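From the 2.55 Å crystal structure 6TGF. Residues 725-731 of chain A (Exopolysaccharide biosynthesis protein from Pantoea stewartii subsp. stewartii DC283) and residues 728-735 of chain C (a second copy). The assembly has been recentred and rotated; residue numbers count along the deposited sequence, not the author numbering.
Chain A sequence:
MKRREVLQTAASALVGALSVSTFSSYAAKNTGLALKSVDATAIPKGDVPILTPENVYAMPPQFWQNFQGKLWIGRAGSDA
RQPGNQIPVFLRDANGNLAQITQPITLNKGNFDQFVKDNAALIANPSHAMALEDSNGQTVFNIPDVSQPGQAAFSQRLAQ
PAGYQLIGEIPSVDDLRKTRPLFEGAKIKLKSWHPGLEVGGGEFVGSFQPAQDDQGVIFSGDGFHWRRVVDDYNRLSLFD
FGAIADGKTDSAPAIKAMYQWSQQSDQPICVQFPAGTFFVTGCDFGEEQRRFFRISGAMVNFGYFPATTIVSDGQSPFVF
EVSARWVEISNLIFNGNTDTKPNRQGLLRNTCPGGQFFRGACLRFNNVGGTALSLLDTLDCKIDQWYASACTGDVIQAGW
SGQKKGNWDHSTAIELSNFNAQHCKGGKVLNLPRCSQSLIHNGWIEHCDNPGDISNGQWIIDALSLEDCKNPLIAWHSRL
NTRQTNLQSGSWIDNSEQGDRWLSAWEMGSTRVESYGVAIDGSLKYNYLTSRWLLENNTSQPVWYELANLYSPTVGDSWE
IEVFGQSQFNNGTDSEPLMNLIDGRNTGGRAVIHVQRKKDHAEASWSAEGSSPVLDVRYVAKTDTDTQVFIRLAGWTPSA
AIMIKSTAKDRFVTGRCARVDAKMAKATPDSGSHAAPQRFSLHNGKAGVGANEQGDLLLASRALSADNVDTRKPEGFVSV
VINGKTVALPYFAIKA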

# COMPACT_ATOMS: atom_id res chain seq x y z
N LYS A 725 36.37 -23.84 -56.26
CA LYS A 725 37.73 -24.36 -56.59
C LYS A 725 38.81 -23.49 -55.95
O LYS A 725 38.70 -22.25 -56.03
CB LYS A 725 37.90 -24.38 -58.12
CG LYS A 725 39.28 -24.77 -58.61
CD LYS A 725 39.36 -24.97 -60.11
CE LYS A 725 38.61 -26.20 -60.59
NZ LYS A 725 39.29 -26.83 -61.74
N THR A 726 39.84 -24.13 -55.37
CA THR A 726 41.10 -23.49 -54.90
C THR A 726 41.94 -23.11 -56.12
O THR A 726 42.44 -24.03 -56.81
CB THR A 726 41.88 -24.41 -53.95
OG1 THR A 726 41.01 -24.85 -52.92
CG2 THR A 726 43.09 -23.73 -53.34
N VAL A 727 42.07 -21.81 -56.39
CA VAL A 727 42.86 -21.24 -57.53
C VAL A 727 43.95 -20.34 -56.95
O VAL A 727 44.01 -20.20 -55.71
CB VAL A 727 41.94 -20.48 -58.51
CG1 VAL A 727 40.82 -21.37 -59.03
CG2 VAL A 727 41.37 -19.21 -57.91
N ALA A 728 44.79 -19.75 -57.81
CA ALA A 728 45.89 -18.83 -57.44
C ALA A 728 45.57 -17.42 -57.96
O ALA A 728 45.57 -17.23 -59.19
CB ALA A 728 47.19 -19.34 -58.01
N LEU A 729 45.30 -16.48 -57.04
CA LEU A 729 44.99 -15.07 -57.37
C LEU A 729 46.29 -14.33 -57.67
O LEU A 729 47.17 -14.25 -56.81
CB LEU A 729 44.24 -14.42 -56.21
CG LEU A 729 43.60 -13.06 -56.51
CD1 LEU A 729 42.42 -13.22 -57.46
CD2 LEU A 729 43.16 -12.36 -55.23
N PRO A 730 46.46 -13.78 -58.90
CA PRO A 730 47.71 -13.10 -59.27
C PRO A 730 47.76 -11.65 -58.78
O PRO A 730 46.71 -11.05 -58.60
CB PRO A 730 47.64 -13.15 -60.81
CG PRO A 730 46.17 -13.00 -61.10
CD PRO A 730 45.47 -13.75 -59.98
N TYR A 731 48.97 -11.13 -58.59
CA TYR A 731 49.26 -9.70 -58.32
C TYR A 731 50.58 -9.33 -58.98
O TYR A 731 51.46 -10.21 -59.10
CB TYR A 731 49.25 -9.42 -56.81
CG TYR A 731 50.32 -10.11 -56.00
CD1 TYR A 731 51.61 -9.62 -55.95
CD2 TYR A 731 50.03 -11.24 -55.25
CE1 TYR A 731 52.60 -10.24 -55.20
CE2 TYR A 731 51.00 -11.87 -54.49
CZ TYR A 731 52.29 -11.37 -54.46
OH TYR A 731 53.25 -11.98 -53.72
N ALA C 728 36.53 -8.46 -65.66
CA ALA C 728 36.95 -9.88 -65.53
C ALA C 728 38.14 -9.98 -64.57
O ALA C 728 39.19 -9.37 -64.86
CB ALA C 728 37.29 -10.43 -66.89
N LEU C 729 37.98 -10.72 -63.46
CA LEU C 729 39.04 -10.98 -62.45
C LEU C 729 39.71 -12.31 -62.77
O LEU C 729 39.06 -13.35 -62.78
CB LEU C 729 38.41 -11.02 -61.05
CG LEU C 729 39.38 -11.28 -59.90
CD1 LEU C 729 40.21 -10.04 -59.59
CD2 LEU C 729 38.65 -11.76 -58.66
N PRO C 730 41.04 -12.33 -63.02
CA PRO C 730 41.74 -13.55 -63.42
C PRO C 730 42.18 -14.42 -62.23
O PRO C 730 42.28 -13.91 -61.13
CB PRO C 730 42.97 -12.99 -64.14
CG PRO C 730 43.30 -11.74 -63.34
CD PRO C 730 41.95 -11.17 -62.94
N TYR C 731 42.44 -15.71 -62.49
CA TYR C 731 43.07 -16.67 -61.56
C TYR C 731 43.85 -17.71 -62.36
O TYR C 731 43.33 -18.19 -63.39
CB TYR C 731 42.03 -17.32 -60.64
CG TYR C 731 40.86 -17.96 -61.35
CD1 TYR C 731 39.71 -17.24 -61.62
CD2 TYR C 731 40.90 -19.30 -61.73
CE1 TYR C 731 38.63 -17.82 -62.26
CE2 TYR C 731 39.82 -19.89 -62.37
CZ TYR C 731 38.68 -19.15 -62.64
OH TYR C 731 37.62 -19.72 -63.27
N PHE C 732 45.06 -18.04 -61.90
CA PHE C 732 45.96 -19.05 -62.51
C PHE C 732 45.80 -20.37 -61.76
O PHE C 732 45.44 -20.35 -60.56
CB PHE C 732 47.41 -18.56 -62.50
CG PHE C 732 47.67 -17.37 -63.38
CD1 PHE C 732 47.18 -16.11 -63.05
CD2 PHE C 732 48.40 -17.49 -64.56
CE1 PHE C 732 47.41 -15.02 -63.86
CE2 PHE C 732 48.63 -16.39 -65.37
CZ PHE C 732 48.13 -15.16 -65.02
N ALA C 733 46.03 -21.49 -62.45
CA ALA C 733 45.85 -22.86 -61.91
C ALA C 733 47.01 -23.21 -60.97
O ALA C 733 48.09 -22.60 -61.10
CB ALA C 733 45.75 -23.86 -63.04
N ILE C 734 46.77 -24.16 -60.06
CA ILE C 734 47.78 -24.76 -59.14
C ILE C 734 47.99 -26.21 -59.58
O ILE C 734 46.98 -26.91 -59.79
CB ILE C 734 47.32 -24.67 -57.67
CG1 ILE C 734 46.64 -23.33 -57.35
CG2 ILE C 734 48.48 -24.98 -56.73
CD1 ILE C 734 46.36 -23.11 -55.88
N LYS C 735 49.25 -26.65 -59.70
CA LYS C 735 49.60 -28.03 -60.14
C LYS C 735 50.16 -28.83 -58.96
O LYS C 735 50.18 -28.35 -57.82
CB LYS C 735 50.61 -27.97 -61.29
CG LYS C 735 50.13 -27.22 -62.53
CD LYS C 735 50.84 -27.62 -63.80
CE LYS C 735 50.04 -27.34 -65.06
NZ LYS C 735 48.78 -28.11 -65.11

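Two copies of the same chain meet here through a single antiparallel bridge, with apolar side chains packed near it. Ala A728 and Phe C732 exchange a reciprocal pair of backbone hydrogen bonds: Ala A728 N donates to Phe C732 O at 2.9 Å, and Phe C732 N donates to Ala A728 O, also at 2.9 Å. The strand directions differ by 114°, and only this one bridge forms; apolar packing, much of it by side chains, supplies most of the rest of the contact.

Pro A730, Ile C734 and Tyr C731 are among the most covered residues. Pro A730 has no amide hydrogen to leave unsatisfied, and its CA-to-CB bond points toward the other stretch. Its CG lies 3.9 Å from Pro C730 CG, while its CB reaches Phe C732 CE1 at 3.6 Å. The CA-to-CB bond of Ile C734 also points toward the other stretch; with chi2 in t, its chain is extended, and CD1 comes within 3.7 Å of Val A727 O, while CG1 sits 4.1 Å from Ala A728 CB, whose small methyl suits a buried place beside the bridge. Tyr C731 packs its CB 3.4 Å from Val A727 CG2, so the aliphatic base of an otherwise polar-tipped side chain meets a buried valine. Further along, Leu A729 CD1 approaches Leu C729 CD2 at 4.2 Å, adding a looser apolar contact.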